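Local coordinates for Alpha/beta hydrolase (Pseudomonas aeruginosa PAO1, PDB 4R1D), which is probably a lipase of the H2 type VI secretion system in Pseudomonas aeruginosa, from which the bacterium protects itself through the partner protein Tli4, at residues S174-E182 with K522-K530; V281-T289 with D497-P508. All coordinates share one frame; numbering follows the deposited sequence.

Contact 1 (S174-E182 with K522-K530)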
loop_
_atom_site.group_PDB
_atom_site.type_symbol
_atom_site.label_atom_id
_atom_site.label_comp_id
_atom_site.label_asym_id
_atom_site.label_seq_id
_atom_site.Cartn_x
_atom_site.Cartn_y
_atom_site.Cartn_z
ATOM N N SER A 174 -26.633 25.431 -4.276
ATOM C CA SER A 174 -26.138 25.686 -5.626
ATOM C C SER A 174 -26.734 24.733 -6.677
ATOM O O SER A 174 -26.832 23.528 -6.451
ATOM C CB SER A 174 -24.600 25.599 -5.612
ATOM O OG SER A 174 -24.061 25.930 -6.868
ATOM N N PRO A 175 -27.162 25.271 -7.837
ATOM C CA PRO A 175 -27.582 24.349 -8.899
ATOM C C PRO A 175 -26.416 23.442 -9.267
ATOM O O PRO A 175 -25.318 23.942 -9.444
ATOM C CB PRO A 175 -27.908 25.293 -10.059
ATOM C CG PRO A 175 -28.331 26.569 -9.375
ATOM C CD PRO A 175 -27.429 26.679 -8.181
ATOM N N PRO A 176 -26.646 22.122 -9.368
ATOM C CA PRO A 176 -25.544 21.190 -9.639
ATOM C C PRO A 176 -24.727 21.554 -10.879
ATOM O O PRO A 176 -23.519 21.341 -10.889
ATOM C CB PRO A 176 -26.256 19.846 -9.823
ATOM C CG PRO A 176 -27.514 19.977 -9.011
ATOM C CD PRO A 176 -27.917 21.429 -9.100
ATOM N N GLY A 177 -25.365 22.127 -11.897
ATOM C CA GLY A 177 -24.648 22.515 -13.098
ATOM C C GLY A 177 -23.571 23.551 -12.830
ATOM O O GLY A 177 -22.514 23.557 -13.466
ATOM N N ASP A 178 -23.851 24.437 -11.883
ATOM C CA ASP A 178 -22.914 25.479 -11.500
ATOM C C ASP A 178 -21.635 24.832 -10.957
ATOM O O ASP A 178 -20.560 25.432 -11.006
ATOM C CB ASP A 178 -23.524 26.350 -10.403
ATOM C CG ASP A 178 -24.576 27.327 -10.926
ATOM O OD1 ASP A 178 -24.968 27.230 -12.101
ATOM O OD2 ASP A 178 -25.010 28.193 -10.133
ATOM N N GLN A 179 -21.781 23.617 -10.427
ATOM C CA GLN A 179 -20.682 22.881 -9.783
ATOM C C GLN A 179 -20.020 21.899 -10.756
ATOM O O GLN A 179 -19.180 21.073 -10.363
ATOM C CB GLN A 179 -21.201 22.089 -8.577
ATOM C CG GLN A 179 -21.848 22.924 -7.480
ATOM C CD GLN A 179 -20.836 23.660 -6.621
ATOM O OE1 GLN A 179 -19.684 23.234 -6.494
ATOM N NE2 GLN A 179 -21.264 24.770 -6.010
ATOM N N GLY A 180 -20.410 21.972 -12.024
ATOM C CA GLY A 180 -19.817 21.116 -13.039
ATOM C C GLY A 180 -20.538 19.793 -13.268
ATOM O O GLY A 180 -20.001 18.914 -13.930
ATOM N N GLU A 181 -21.756 19.647 -12.748
ATOM C CA GLU A 181 -22.515 18.399 -12.944
ATOM C C GLU A 181 -22.866 18.229 -14.417
ATOM O O GLU A 181 -23.361 19.165 -15.044
ATOM C CB GLU A 181 -23.783 18.387 -12.084
ATOM C CG GLU A 181 -24.263 16.982 -11.684
ATOM C CD GLU A 181 -24.773 16.178 -12.851
ATOM O OE1 GLU A 181 -25.657 16.695 -13.568
ATOM O OE2 GLU A 181 -24.295 15.034 -13.055
ATOM N N GLU A 182 -22.615 17.039 -14.959
ATOM C CA GLU A 182 -22.707 16.819 -16.407
ATOM C C GLU A 182 -23.794 15.854 -16.886
ATOM O O GLU A 182 -24.068 15.801 -18.083
ATOM C CB GLU A 182 -21.351 16.367 -16.969
ATOM C CG GLU A 182 -20.910 14.957 -16.498
ATOM C CD GLU A 182 -19.474 14.641 -16.881
ATOM O OE1 GLU A 182 -19.044 15.060 -17.972
ATOM O OE2 GLU A 182 -18.760 13.990 -16.083
ATOM N N LYS A 522 -11.988 21.603 -18.157
ATOM C CA LYS A 522 -12.796 20.867 -19.132
ATOM C C LYS A 522 -14.260 20.719 -18.726
ATOM O O LYS A 522 -15.057 20.125 -19.447
ATOM C CB LYS A 522 -12.177 19.493 -19.428
ATOM C CG LYS A 522 -10.705 19.570 -19.817
ATOM C CD LYS A 522 -10.102 18.198 -20.091
ATOM C CE LYS A 522 -10.637 17.566 -21.383
ATOM N NZ LYS A 522 -10.282 18.386 -22.590
ATOM N N GLY A 523 -14.606 21.248 -17.558
ATOM C CA GLY A 523 -15.980 21.246 -17.106
ATOM C C GLY A 523 -16.612 22.615 -17.274
ATOM O O GLY A 523 -15.996 23.521 -17.847
ATOM N N LYS A 524 -17.835 22.769 -16.771
ATOM C CA LYS A 524 -18.571 24.026 -16.889
ATOM C C LYS A 524 -19.102 24.474 -15.531
ATOM O O LYS A 524 -18.981 23.750 -14.541
ATOM C CB LYS A 524 -19.751 23.863 -17.845
ATOM C CG LYS A 524 -19.375 23.422 -19.259
ATOM C CD LYS A 524 -18.531 24.476 -19.964
ATOM C CE LYS A 524 -18.113 24.005 -21.359
ATOM N NZ LYS A 524 -17.245 24.997 -22.066
ATOM N N GLY A 525 -19.711 25.658 -15.489
ATOM C CA GLY A 525 -20.370 26.123 -14.277
ATOM C C GLY A 525 -19.688 27.281 -13.577
ATOM O O GLY A 525 -18.463 27.349 -13.489
ATOM N N GLN A 526 -20.495 28.208 -13.066
ATOM C CA GLN A 526 -19.948 29.430 -12.492
ATOM C C GLN A 526 -19.201 29.218 -11.176
ATOM O O GLN A 526 -18.418 30.076 -10.755
ATOM C CB GLN A 526 -21.040 30.510 -12.365
ATOM C CG GLN A 526 -22.140 30.200 -11.368
ATOM C CD GLN A 526 -23.188 31.304 -11.317
ATOM O OE1 GLN A 526 -23.123 32.270 -12.079
ATOM N NE2 GLN A 526 -24.161 31.162 -10.428
ATOM N N ALA A 527 -19.433 28.079 -10.527
ATOM C CA ALA A 527 -18.705 27.737 -9.301
ATOM C C ALA A 527 -17.538 26.804 -9.590
ATOM O O ALA A 527 -16.953 26.216 -8.674
ATOM C CB ALA A 527 -19.645 27.108 -8.286
ATOM N N ASN A 528 -17.196 26.686 -10.869
ATOM C CA ASN A 528 -16.191 25.729 -11.326
ATOM C C ASN A 528 -15.134 26.423 -12.190
ATOM O O ASN A 528 -14.624 25.838 -13.142
ATOM C CB ASN A 528 -16.904 24.636 -12.127
ATOM C CG ASN A 528 -16.028 23.427 -12.433
ATOM O OD1 ASN A 528 -14.991 23.200 -11.813
ATOM N ND2 ASN A 528 -16.475 22.627 -13.385
ATOM N N THR A 529 -14.810 27.673 -11.861
ATOM C CA THR A 529 -13.874 28.457 -12.671
ATOM C C THR A 529 -12.419 28.382 -12.222
ATOM O O THR A 529 -11.530 28.779 -12.969
ATOM C CB THR A 529 -14.268 29.949 -12.737
ATOM O OG1 THR A 529 -14.095 30.544 -11.442
ATOM C CG2 THR A 529 -15.708 30.089 -13.186
ATOM N N LYS A 530 -12.166 27.895 -11.009
ATOM C CA LYS A 530 -10.793 27.725 -10.547
ATOM C C LYS A 530 -10.105 26.596 -11.301
ATOM O O LYS A 530 -10.758 25.677 -11.782
ATOM C CB LYS A 530 -10.758 27.418 -9.049
ATOM C CG LYS A 530 -11.330 28.518 -8.170
ATOM C CD LYS A 530 -10.544 29.816 -8.309
ATOM C CE LYS A 530 -10.992 30.846 -7.278
ATOM N NZ LYS A 530 -12.452 31.125 -7.378
HETATM O O HOH W 1 -23.243 28.180 -14.281
HETATM O O HOH W 2 -19.216 20.242 -16.370
#

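Contact 2 (V281-T289 with D497-P508)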
loop_
_atom_site.group_PDB
_atom_site.type_symbol
_atom_site.label_atom_id
_atom_site.label_comp_id
_atom_site.label_asym_id
_atom_site.label_seq_id
_atom_site.Cartn_x
_atom_site.Cartn_y
_atom_site.Cartn_z
ATOM N N VAL A 281 -12.372 11.600 -7.496
ATOM C CA VAL A 281 -11.203 11.286 -8.321
ATOM C C VAL A 281 -10.877 9.806 -8.510
ATOM O O VAL A 281 -9.711 9.406 -8.412
ATOM C CB VAL A 281 -9.925 12.058 -7.875
ATOM C CG1 VAL A 281 -10.180 13.555 -7.898
ATOM C CG2 VAL A 281 -9.420 11.587 -6.479
ATOM N N GLN A 282 -11.893 9.005 -8.819
ATOM C CA GLN A 282 -11.682 7.580 -9.032
ATOM C C GLN A 282 -11.015 7.355 -10.378
ATOM O O GLN A 282 -11.483 7.865 -11.383
ATOM C CB GLN A 282 -13.003 6.809 -9.022
ATOM C CG GLN A 282 -12.774 5.303 -9.112
ATOM C CD GLN A 282 -14.047 4.475 -9.172
ATOM O OE1 GLN A 282 -15.113 4.862 -8.645
ATOM N NE2 GLN A 282 -13.944 3.318 -9.815
ATOM N N PRO A 283 -9.926 6.590 -10.397
ATOM C CA PRO A 283 -9.376 6.124 -11.676
ATOM C C PRO A 283 -10.152 4.861 -12.084
ATOM O O PRO A 283 -9.660 3.730 -11.948
ATOM C CB PRO A 283 -7.931 5.787 -11.319
ATOM C CG PRO A 283 -8.005 5.324 -9.883
ATOM C CD PRO A 283 -9.120 6.149 -9.243
ATOM N N ALA A 284 -11.368 5.079 -12.584
ATOM C CA ALA A 284 -12.368 4.030 -12.757
ATOM C C ALA A 284 -11.866 2.959 -13.701
ATOM O O ALA A 284 -12.167 1.770 -13.527
ATOM C CB ALA A 284 -13.690 4.634 -13.281
ATOM N N THR A 285 -11.087 3.383 -14.691
ATOM C CA THR A 285 -10.536 2.448 -15.659
ATOM C C THR A 285 -9.009 2.454 -15.596
ATOM O O THR A 285 -8.341 1.937 -16.487
ATOM C CB THR A 285 -11.007 2.780 -17.088
ATOM O OG1 THR A 285 -10.674 4.146 -17.395
ATOM C CG2 THR A 285 -12.514 2.566 -17.215
ATOM N N GLY A 286 -8.451 3.040 -14.537
ATOM C CA GLY A 286 -7.007 3.012 -14.375
ATOM C C GLY A 286 -6.319 4.311 -14.749
ATOM O O GLY A 286 -6.976 5.342 -14.877
ATOM N N SER A 287 -4.996 4.264 -14.904
ATOM C CA SER A 287 -4.203 5.471 -15.146
ATOM C C SER A 287 -2.881 5.157 -15.830
ATOM O O SER A 287 -2.078 4.377 -15.318
ATOM C CB SER A 287 -3.897 6.185 -13.827
ATOM O OG SER A 287 -3.065 7.307 -14.057
ATOM N N SER A 288 -2.639 5.794 -16.972
ATOM C CA SER A 288 -1.366 5.654 -17.671
ATOM C C SER A 288 -0.159 6.113 -16.828
ATOM O O SER A 288 0.991 5.815 -17.155
ATOM C CB SER A 288 -1.411 6.414 -19.009
ATOM O OG SER A 288 -1.820 7.753 -18.796
ATOM N N THR A 289 -0.399 6.856 -15.750
ATOM C CA THR A 289 0.735 7.274 -14.930
ATOM C C THR A 289 1.535 6.088 -14.401
ATOM O O THR A 289 2.731 6.215 -14.182
ATOM C CB THR A 289 0.342 8.196 -13.741
ATOM O OG1 THR A 289 -0.466 7.463 -12.800
ATOM C CG2 THR A 289 -0.388 9.443 -14.232
ATOM N N ASP A 497 -6.013 15.187 -13.322
ATOM C CA ASP A 497 -5.752 15.799 -12.024
ATOM C C ASP A 497 -4.322 15.531 -11.556
ATOM O O ASP A 497 -4.033 15.643 -10.373
ATOM C CB ASP A 497 -6.772 15.310 -10.983
ATOM C CG ASP A 497 -6.591 13.840 -10.628
ATOM O OD1 ASP A 497 -5.593 13.250 -11.078
ATOM O OD2 ASP A 497 -7.432 13.279 -9.888
ATOM N N GLU A 498 -3.446 15.190 -12.508
ATOM C CA GLU A 498 -2.030 14.876 -12.282
ATOM C C GLU A 498 -1.809 13.373 -12.195
ATOM O O GLU A 498 -0.800 12.859 -12.673
ATOM C CB GLU A 498 -1.444 15.561 -11.038
ATOM C CG GLU A 498 -1.636 17.062 -11.008
ATOM C CD GLU A 498 -0.344 17.829 -11.088
ATOM O OE1 GLU A 498 0.654 17.395 -10.462
ATOM O OE2 GLU A 498 -0.339 18.874 -11.776
ATOM N N THR A 499 -2.761 12.672 -11.591
ATOM C CA THR A 499 -2.636 11.226 -11.423
ATOM C C THR A 499 -3.644 10.431 -12.245
ATOM O O THR A 499 -3.312 9.367 -12.762
ATOM C CB THR A 499 -2.754 10.823 -9.946
ATOM O OG1 THR A 499 -1.549 11.183 -9.273
ATOM C CG2 THR A 499 -2.966 9.312 -9.819
ATOM N N VAL A 500 -4.865 10.952 -12.362
ATOM C CA VAL A 500 -5.923 10.299 -13.131
ATOM C C VAL A 500 -6.242 11.120 -14.389
ATOM O O VAL A 500 -6.767 12.219 -14.292
ATOM C CB VAL A 500 -7.201 10.150 -12.272
ATOM C CG1 VAL A 500 -8.370 9.542 -13.076
ATOM C CG2 VAL A 500 -6.899 9.293 -11.025
ATOM N N PRO A 501 -5.910 10.587 -15.572
ATOM C CA PRO A 501 -6.269 11.314 -16.803
ATOM C C PRO A 501 -7.776 11.420 -16.903
ATOM O O PRO A 501 -8.491 10.543 -16.435
ATOM C CB PRO A 501 -5.744 10.404 -17.913
ATOM C CG PRO A 501 -4.581 9.691 -17.269
ATOM C CD PRO A 501 -5.032 9.435 -15.844
ATOM N N THR A 502 -8.264 12.486 -17.521
ATOM C CA THR A 502 -9.691 12.642 -17.715
ATOM C C THR A 502 -10.311 11.395 -18.382
ATOM O O THR A 502 -11.446 11.026 -18.084
ATOM C CB THR A 502 -9.974 13.935 -18.520
ATOM O OG1 THR A 502 -9.315 15.037 -17.875
ATOM C CG2 THR A 502 -11.465 14.221 -18.588
ATOM N N ASP A 503 -9.560 10.744 -19.277
ATOM C CA ASP A 503 -9.989 9.482 -19.887
ATOM C C ASP A 503 -10.685 8.586 -18.868
ATOM O O ASP A 503 -11.754 8.043 -19.118
ATOM C CB ASP A 503 -8.777 8.695 -20.416
ATOM C CG ASP A 503 -8.164 9.310 -21.656
ATOM O OD1 ASP A 503 -8.930 9.786 -22.516
ATOM O OD2 ASP A 503 -6.914 9.302 -21.770
ATOM N N SER A 504 -10.036 8.433 -17.720
ATOM C CA SER A 504 -10.460 7.509 -16.666
ATOM C C SER A 504 -11.418 8.209 -15.692
ATOM O O SER A 504 -12.410 7.632 -15.249
ATOM C CB SER A 504 -9.203 6.985 -15.940
ATOM O OG SER A 504 -9.516 6.158 -14.813
ATOM N N GLY A 505 -11.127 9.459 -15.361
ATOM C CA GLY A 505 -12.003 10.202 -14.469
ATOM C C GLY A 505 -13.446 10.311 -14.957
ATOM O O GLY A 505 -14.383 10.314 -14.162
ATOM N N GLN A 506 -13.632 10.402 -16.271
ATOM C CA GLN A 506 -14.974 10.560 -16.820
ATOM C C GLN A 506 -15.655 9.222 -17.146
ATOM O O GLN A 506 -16.776 9.208 -17.642
ATOM C CB GLN A 506 -14.952 11.472 -18.057
ATOM C CG GLN A 506 -14.389 10.777 -19.287
ATOM C CD GLN A 506 -14.338 11.683 -20.509
ATOM O OE1 GLN A 506 -14.742 12.843 -20.457
ATOM N NE2 GLN A 506 -13.835 11.151 -21.610
ATOM N N ALA A 507 -14.997 8.096 -16.861
ATOM C CA ALA A 507 -15.602 6.799 -17.183
ATOM C C ALA A 507 -16.943 6.565 -16.482
ATOM O O ALA A 507 -17.883 6.041 -17.092
ATOM C CB ALA A 507 -14.627 5.642 -16.921
ATOM N N PRO A 508 -17.043 6.936 -15.191
ATOM C CA PRO A 508 -18.331 6.761 -14.512
ATOM C C PRO A 508 -19.460 7.541 -15.204
ATOM O O PRO A 508 -20.560 7.013 -15.350
ATOM C CB PRO A 508 -18.056 7.302 -13.107
ATOM C CG PRO A 508 -16.569 7.003 -12.888
ATOM C CD PRO A 508 -15.964 7.315 -14.252
HETATM O O HOH W 3 -14.058 9.078 -11.649
HETATM O O HOH W 4 -11.683 5.286 -19.608
#

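Contact 1 (S174-E182 with K522-K530)
Asp178 meets Gly525, Gln526 and Ala527 where two surface loops come together largely through their backbones. Among conventional hydrogen bonds, Ala527 N donates to Asp178 O (2.9 Å, 142° at the hydrogen) from a position tilted out of the carbonyl plane. The other direct one is weak: Gln526 NE2 reaches Asp178 OD2 at 3.1 Å. These two side chains run alongside each other in the same direction, with carboxylate and amide planes turned 59° apart, and the extended Gln526 chain brings its amide level with the carboxylate. Water carries two further links, one between Asp178 OD1 and Gln526 N, the other between Gly180 O and Lys524 N.

Two glycines let the chains come close without side chains between them. Gly525 CA lies 3.3 Å from Asp178 O and also touches Gly177 O, while Gly180 CA sits 3.1 Å from Lys524 O, all CA-H...O contacts.

Side-chain packing is slight: the Ala527 methyl CB lies 3.6 Å from the amide nitrogen Gln179 NE2, which donates to Ser174 OG, lying close to the amide plane. Within 522-530, Asn528 ND2 braces the type I turn from Gly525 to Asn528, donating to Lys524 O from above that carbonyl's plane and also to Arg518 O.

Backbone bonds from Gly180 to Arg518 and from Glu182 to Ser516 attach 174-182 to strand 515-519, which is outermost in the parallel sheet. The pairing thus joins a short 3-10 turn to the loop leaving the edge strand of an alpha/beta hydrolase sheet.

Contact 2 (V281-T289 with D497-P508)
Ser504, on the short helix 502-505, pushes its side chain into the type I turn from Pro283 to Gly286. Its CB already lies against Gly286 O (3.0 Å) and near Thr285 OG1. From there OG swings anti to the backbone N (chi1 175°), which carries it in among the backbone atoms of the turn. Here OG donates to Gly286 O at 2.7 Å, in the carbonyl plane and on a lone pair, and accepts from Thr285 N at 3.2 Å with an angle of 155° at the hydrogen. One buried hydroxyl therefore serves both as donor and as acceptor to the same turn.

Beside this polar centre the packing is apolar. Ala284 CB rests 3.6 Å from Pro508 CD, Thr285 CG2 meets Ala507 CB, and Val500 CG2 faces Pro283 CB. Water bridges Gln282 O to Gly505 O, and a second water joins Thr285 OG1 to Asp503 O. Further along, Ser287 OG accepts from Thr289 N at 3.2 Å, a capping bond at the start of helix 289-296; the same oxygen points at Thr499 O, although their modelled separation is too short to be taken literally.

At the start of both segments, Val281 CB and CG1 each lie 3.4 Å from Asp497 OD2. Asp497 OD1 takes two backbone donors: Thr499 N (2.9 Å), nearly along the C-O axis, makes an Asx turn, and Val500 N (2.7 Å), on the syn side but tilted out of the carboxylate plane, extends it to an Asx motif. With OD1 gripped twice and OD2 bonded to His535 ND1, the acid's orientation is fixed. Its place between sheet strands 427-432 and 515-519, paired with a histidine after the latter, is consistent with the Asp-His part of an alpha/beta hydrolase catalytic triad.

How the contacts relate
Contact 2 is nested along the chain inside the loop that contact 1 closes, and their centres lie about 19 Å apart. They differ in depth: the centre of contact 2 is about 8 Å from that of the chain, the centre of contact 1 about 23 Å. The two meet where Lys522 CD packs 3.9 Å from Thr502 OG1. Some neighbours are common to both: Ser494 bonds Thr502 and Lys522, and Arg518 of strand 515-519 bonds Gln506 and Lys522. Contact 2 carries Asp497, probably part of the catalytic apparatus, whereas contact 1 lies nearer the periphery. Both lie away from the calcium site formed by Glu152, Asp156, Phe202 and Asp203.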